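6-phospho-beta-d glycosidase (Streptococcus pyogenes, PDB 5FOO) probably hydrolyses 6-phospho-beta-glucosides as a glycoside hydrolase of family 1, and is caught here with the cyclophellitol-based probe covalently bound. Local coordinates at residues 289-301 against 353-367. The protein carries 1 engineered substitution. Sequence-based numbering, arbitrary orientation.
With JAZ (6-phosphocyclophellitol), chain G.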
# COMPACT_ATOMS: atom_id res chain seq x y z
N ASN A 289 -15.09 13.28 7.87
CA ASN A 289 -14.97 12.33 6.75
C ASN A 289 -13.82 11.40 7.03
O ASN A 289 -12.67 11.63 6.59
CB ASN A 289 -14.77 13.07 5.48
CG ASN A 289 -15.98 13.90 5.10
OD1 ASN A 289 -16.08 15.13 5.32
ND2 ASN A 289 -16.90 13.25 4.51
N ARG A 290 -14.14 10.41 7.86
CA ARG A 290 -13.17 9.43 8.36
C ARG A 290 -13.49 8.01 7.80
O ARG A 290 -14.57 7.75 7.28
CB ARG A 290 -13.21 9.43 9.89
CG ARG A 290 -13.04 10.81 10.53
CD ARG A 290 -13.42 10.81 12.04
NE ARG A 290 -14.87 10.54 12.22
CZ ARG A 290 -15.40 9.44 12.76
NH1 ARG A 290 -14.64 8.48 13.30
NH2 ARG A 290 -16.74 9.33 12.81
N VAL A 291 -12.55 7.09 7.92
CA VAL A 291 -12.65 5.81 7.24
C VAL A 291 -13.72 4.90 7.85
O VAL A 291 -13.99 5.01 9.01
CB VAL A 291 -11.31 5.07 7.25
CG1 VAL A 291 -10.21 5.89 6.55
CG2 VAL A 291 -10.92 4.62 8.66
N ASP A 292 -14.30 3.99 7.07
CA ASP A 292 -15.18 2.86 7.61
C ASP A 292 -14.31 1.74 8.14
O ASP A 292 -14.66 1.02 9.07
CB ASP A 292 -16.03 2.30 6.47
CG ASP A 292 -16.94 3.33 5.92
OD1 ASP A 292 -17.58 3.90 6.79
OD2 ASP A 292 -17.04 3.62 4.69
N TYR A 293 -13.15 1.60 7.52
CA TYR A 293 -12.24 0.52 7.82
C TYR A 293 -10.84 0.81 7.26
O TYR A 293 -10.64 1.82 6.56
CB TYR A 293 -12.81 -0.82 7.30
CG TYR A 293 -13.08 -1.02 5.85
CD1 TYR A 293 -12.78 -0.10 4.89
CD2 TYR A 293 -13.65 -2.24 5.43
CE1 TYR A 293 -13.02 -0.33 3.57
CE2 TYR A 293 -13.92 -2.48 4.11
CZ TYR A 293 -13.55 -1.54 3.18
OH TYR A 293 -13.81 -1.77 1.85
N LEU A 294 -9.87 -0.02 7.60
CA LEU A 294 -8.49 0.19 7.16
C LEU A 294 -7.92 -1.04 6.55
O LEU A 294 -8.24 -2.18 6.95
CB LEU A 294 -7.58 0.55 8.30
CG LEU A 294 -7.77 1.96 8.87
CD1 LEU A 294 -7.05 2.01 10.21
CD2 LEU A 294 -7.34 3.09 7.96
N GLY A 295 -7.01 -0.80 5.62
CA GLY A 295 -6.01 -1.81 5.34
C GLY A 295 -4.74 -1.41 6.05
O GLY A 295 -4.37 -0.21 6.07
N LEU A 296 -4.10 -2.40 6.64
CA LEU A 296 -2.84 -2.21 7.32
C LEU A 296 -1.81 -3.11 6.69
O LEU A 296 -2.04 -4.29 6.57
CB LEU A 296 -2.94 -2.54 8.80
CG LEU A 296 -3.87 -1.58 9.51
CD1 LEU A 296 -3.84 -1.90 10.99
CD2 LEU A 296 -3.50 -0.11 9.31
N ASN A 297 -0.72 -2.51 6.22
CA ASN A 297 0.37 -3.22 5.55
C ASN A 297 1.45 -3.57 6.54
O ASN A 297 1.83 -2.76 7.38
CB ASN A 297 0.99 -2.43 4.38
CG ASN A 297 0.03 -2.21 3.21
OD1 ASN A 297 -0.98 -2.91 3.02
ND2 ASN A 297 0.34 -1.23 2.41
N PHE A 298 1.92 -4.81 6.45
CA PHE A 298 3.09 -5.23 7.21
C PHE A 298 3.98 -6.23 6.46
O PHE A 298 3.56 -7.33 6.11
CB PHE A 298 2.70 -5.87 8.56
CG PHE A 298 3.89 -6.27 9.31
CD1 PHE A 298 4.63 -5.30 9.98
CD2 PHE A 298 4.36 -7.55 9.23
CE1 PHE A 298 5.79 -5.66 10.62
CE2 PHE A 298 5.50 -7.93 9.85
CZ PHE A 298 6.25 -6.98 10.53
N TYR A 299 5.23 -5.85 6.26
CA TYR A 299 6.18 -6.77 5.59
C TYR A 299 7.64 -6.68 6.11
O TYR A 299 8.43 -7.54 5.79
CB TYR A 299 6.14 -6.56 4.07
CG TYR A 299 6.17 -5.11 3.71
CD1 TYR A 299 4.99 -4.37 3.68
CD2 TYR A 299 7.38 -4.45 3.44
CE1 TYR A 299 5.01 -3.01 3.39
CE2 TYR A 299 7.38 -3.09 3.14
CZ TYR A 299 6.20 -2.38 3.13
OH TYR A 299 6.14 -1.05 2.83
N HIS A 300 7.95 -5.69 6.95
CA HIS A 300 9.04 -5.87 7.89
C HIS A 300 8.96 -4.93 9.05
O HIS A 300 8.46 -3.83 8.92
CB HIS A 300 10.38 -5.65 7.19
CG HIS A 300 10.58 -4.25 6.68
ND1 HIS A 300 11.03 -3.22 7.48
CD2 HIS A 300 10.42 -3.73 5.45
CE1 HIS A 300 11.14 -2.13 6.75
NE2 HIS A 300 10.79 -2.41 5.51
N PRO A 301 9.56 -5.34 10.19
CA PRO A 301 9.56 -4.46 11.36
C PRO A 301 10.54 -3.29 11.21
O PRO A 301 11.37 -3.33 10.33
CB PRO A 301 10.00 -5.41 12.46
CG PRO A 301 10.98 -6.31 11.78
CD PRO A 301 10.29 -6.59 10.47
N MET A 353 -4.74 -1.83 17.24
CA MET A 353 -6.06 -1.55 16.63
C MET A 353 -7.16 -1.72 17.68
O MET A 353 -8.05 -0.85 17.84
CB MET A 353 -6.33 -2.47 15.44
CG MET A 353 -5.60 -2.06 14.18
SD MET A 353 -6.04 -0.39 13.67
CE MET A 353 -7.79 -0.42 13.42
N ARG A 354 -7.04 -2.81 18.42
CA ARG A 354 -7.98 -3.13 19.49
C ARG A 354 -8.09 -2.03 20.54
O ARG A 354 -9.19 -1.71 20.91
CB ARG A 354 -7.64 -4.46 20.18
CG ARG A 354 -8.83 -5.02 21.02
CD ARG A 354 -8.39 -6.18 21.87
NE ARG A 354 -7.43 -5.68 22.82
CZ ARG A 354 -6.66 -6.42 23.61
NH1 ARG A 354 -6.73 -7.74 23.60
NH2 ARG A 354 -5.79 -5.81 24.43
N ASP A 355 -6.96 -1.47 20.99
CA ASP A 355 -6.90 -0.67 22.21
C ASP A 355 -6.79 0.78 21.96
O ASP A 355 -7.08 1.55 22.86
CB ASP A 355 -5.74 -1.09 23.11
CG ASP A 355 -5.89 -2.49 23.64
OD1 ASP A 355 -7.00 -3.01 23.60
OD2 ASP A 355 -4.92 -3.08 24.13
N HIS A 356 -6.38 1.17 20.76
CA HIS A 356 -6.16 2.59 20.49
C HIS A 356 -6.96 3.12 19.32
O HIS A 356 -7.08 4.35 19.13
CB HIS A 356 -4.65 2.85 20.33
CG HIS A 356 -3.87 2.55 21.58
ND1 HIS A 356 -3.81 3.43 22.65
CD2 HIS A 356 -3.16 1.46 21.96
CE1 HIS A 356 -3.11 2.90 23.63
NE2 HIS A 356 -2.70 1.70 23.24
N TYR A 357 -7.57 2.23 18.53
CA TYR A 357 -8.31 2.76 17.39
C TYR A 357 -9.70 2.23 17.33
O TYR A 357 -10.20 1.98 16.22
CB TYR A 357 -7.50 2.50 16.11
CG TYR A 357 -6.29 3.39 16.08
CD1 TYR A 357 -6.40 4.74 15.79
CD2 TYR A 357 -5.03 2.89 16.40
CE1 TYR A 357 -5.26 5.59 15.81
CE2 TYR A 357 -3.93 3.72 16.40
CZ TYR A 357 -4.06 5.05 16.12
OH TYR A 357 -2.92 5.81 16.11
N ASP A 358 -10.29 2.08 18.54
CA ASP A 358 -11.70 1.77 18.79
C ASP A 358 -12.06 0.41 18.21
O ASP A 358 -13.19 0.17 17.83
CB ASP A 358 -12.59 2.82 18.15
CG ASP A 358 -12.27 4.20 18.62
OD1 ASP A 358 -12.05 4.37 19.82
OD2 ASP A 358 -12.26 5.13 17.82
N ASN A 359 -11.07 -0.46 18.09
CA ASN A 359 -11.25 -1.70 17.35
C ASN A 359 -12.07 -1.60 16.06
O ASN A 359 -12.80 -2.56 15.74
CB ASN A 359 -11.91 -2.71 18.29
CG ASN A 359 -11.46 -4.13 18.05
OD1 ASN A 359 -10.43 -4.43 17.40
ND2 ASN A 359 -12.21 -5.04 18.60
N ILE A 360 -11.95 -0.51 15.30
CA ILE A 360 -12.62 -0.51 14.02
C ILE A 360 -12.19 -1.67 13.06
O ILE A 360 -11.12 -2.30 13.23
CB ILE A 360 -12.45 0.79 13.24
CG1 ILE A 360 -11.01 1.07 12.90
CG2 ILE A 360 -13.09 1.98 13.97
CD1 ILE A 360 -10.93 2.06 11.77
N PRO A 361 -13.00 -1.93 12.03
CA PRO A 361 -12.55 -3.04 11.16
C PRO A 361 -11.27 -2.75 10.37
O PRO A 361 -11.08 -1.63 9.89
CB PRO A 361 -13.75 -3.31 10.24
CG PRO A 361 -14.92 -2.55 10.86
CD PRO A 361 -14.35 -1.45 11.69
N TRP A 362 -10.44 -3.78 10.23
CA TRP A 362 -9.21 -3.67 9.44
C TRP A 362 -8.84 -5.03 8.89
O TRP A 362 -9.25 -6.04 9.44
CB TRP A 362 -8.08 -3.08 10.31
CG TRP A 362 -7.65 -4.01 11.41
CD1 TRP A 362 -8.27 -4.18 12.62
CD2 TRP A 362 -6.51 -4.89 11.42
NE1 TRP A 362 -7.60 -5.12 13.37
CE2 TRP A 362 -6.52 -5.56 12.67
CE3 TRP A 362 -5.48 -5.18 10.51
CZ2 TRP A 362 -5.54 -6.51 13.02
CZ3 TRP A 362 -4.52 -6.11 10.85
CH2 TRP A 362 -4.56 -6.76 12.11
N PHE A 363 -8.09 -5.05 7.80
CA PHE A 363 -7.44 -6.27 7.32
C PHE A 363 -5.94 -6.09 6.99
O PHE A 363 -5.47 -4.99 6.72
CB PHE A 363 -8.17 -6.86 6.14
CG PHE A 363 -7.91 -6.19 4.83
CD1 PHE A 363 -8.27 -4.87 4.62
CD2 PHE A 363 -7.35 -6.91 3.75
CE1 PHE A 363 -8.09 -4.31 3.38
CE2 PHE A 363 -7.15 -6.32 2.53
CZ PHE A 363 -7.55 -5.02 2.34
N LEU A 364 -5.19 -7.18 7.02
CA LEU A 364 -3.77 -7.12 6.75
C LEU A 364 -3.66 -7.15 5.26
O LEU A 364 -3.79 -8.21 4.63
CB LEU A 364 -3.05 -8.27 7.39
CG LEU A 364 -1.52 -8.31 7.28
CD1 LEU A 364 -0.90 -7.01 7.72
CD2 LEU A 364 -1.00 -9.44 8.16
N SER A 365 -3.40 -5.99 4.69
CA SER A 365 -3.63 -5.73 3.27
C SER A 365 -2.44 -5.99 2.38
O SER A 365 -2.59 -5.98 1.12
CB SER A 365 -4.15 -4.28 3.09
OG SER A 365 -3.44 -3.39 3.98
N GLU A 366 -1.27 -6.23 2.98
CA GLU A 366 -0.08 -6.52 2.18
C GLU A 366 0.92 -7.23 3.09
O GLU A 366 1.46 -6.64 3.98
CB GLU A 366 0.53 -5.19 1.65
CG GLU A 366 1.84 -5.30 0.88
CD GLU A 366 2.64 -4.01 0.73
OE1 GLU A 366 2.50 -3.07 1.52
OE2 GLU A 366 3.51 -3.96 -0.29
N ASN A 367 1.15 -8.50 2.87
CA ASN A 367 2.09 -9.22 3.70
C ASN A 367 2.69 -10.21 2.77
O ASN A 367 1.96 -10.92 2.15
CB ASN A 367 1.39 -9.93 4.88
CG ASN A 367 2.32 -10.77 5.68
OD1 ASN A 367 2.24 -11.99 5.67
ND2 ASN A 367 3.22 -10.12 6.37
C2 JAZ G . 5.73 -3.22 -3.05
C3 JAZ G . 4.27 -2.74 -2.90
C4 JAZ G . 4.08 -1.98 -1.59
C5 JAZ G . 4.44 -2.82 -0.38
C6 JAZ G . 5.82 -3.42 -0.53
C7 JAZ G . 6.01 -4.14 -1.86
C8 JAZ G . 7.35 -4.86 -1.95
O9 JAZ G . 8.37 -3.87 -1.89
P10 JAZ G . 9.74 -4.12 -2.65
O11 JAZ G . 10.52 -2.87 -2.40
O12 JAZ G . 9.52 -4.58 -4.03
O13 JAZ G . 10.36 -5.27 -1.99
O14 JAZ G . 6.81 -2.39 -0.34
O15 JAZ G . 5.90 -3.99 -4.24
O16 JAZ G . 4.03 -1.86 -3.98
O17 JAZ G . 2.74 -1.52 -1.49
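Glu366 meets Asn297 and Tyr299 across the contact while its OE2 is covalently joined to C5 of 6-phosphocyclophellitol. With chi1 at 176°, the Glu366 chain swings away from its own backbone N and runs extended to the ligand. Glu366 OE1 lies 3.1 Å from Tyr299 CE1, and the ring plane is turned 55° from the carboxylate. One face of that ring lies against C6 of the ligand, and its hydroxyl is hydrogen-bonded to Glu165. The amide of Asn297 packs against CB of Glu366, and Ser365 OG donates to Asn297 OD1 at 2.7 Å, from above the amide plane. Further along, Asn367 ND2 gives a nearly straight bond to Phe298 O (2.8 Å). The Asn367 amide lies side by side with the Phe298 ring, the planes 17° apart and ND2 near the ring edge; Asn367 OD1 is hydrogen-bonded to Tyr413.

Strands 293-297 and 362-367 run parallel, joined by backbone bonds such as Leu296 N to Phe363 O (2.9 Å). CD1 and CE1 of Phe363 lie near CA of Gly295. On the other face, Leu296 CD1 sits in the corner where Met353 CG (3.6 Å) meets Trp362 CE3 (3.7 Å); Met353 CG covers one face of the indole near its rim. This packs helix 344-356 against the sheet. These are neighbouring strands, sixth and seventh, of the TIM barrel of glycoside hydrolase family 1, with the covalently modified glutamate at the C-terminal end of the seventh, in the active site.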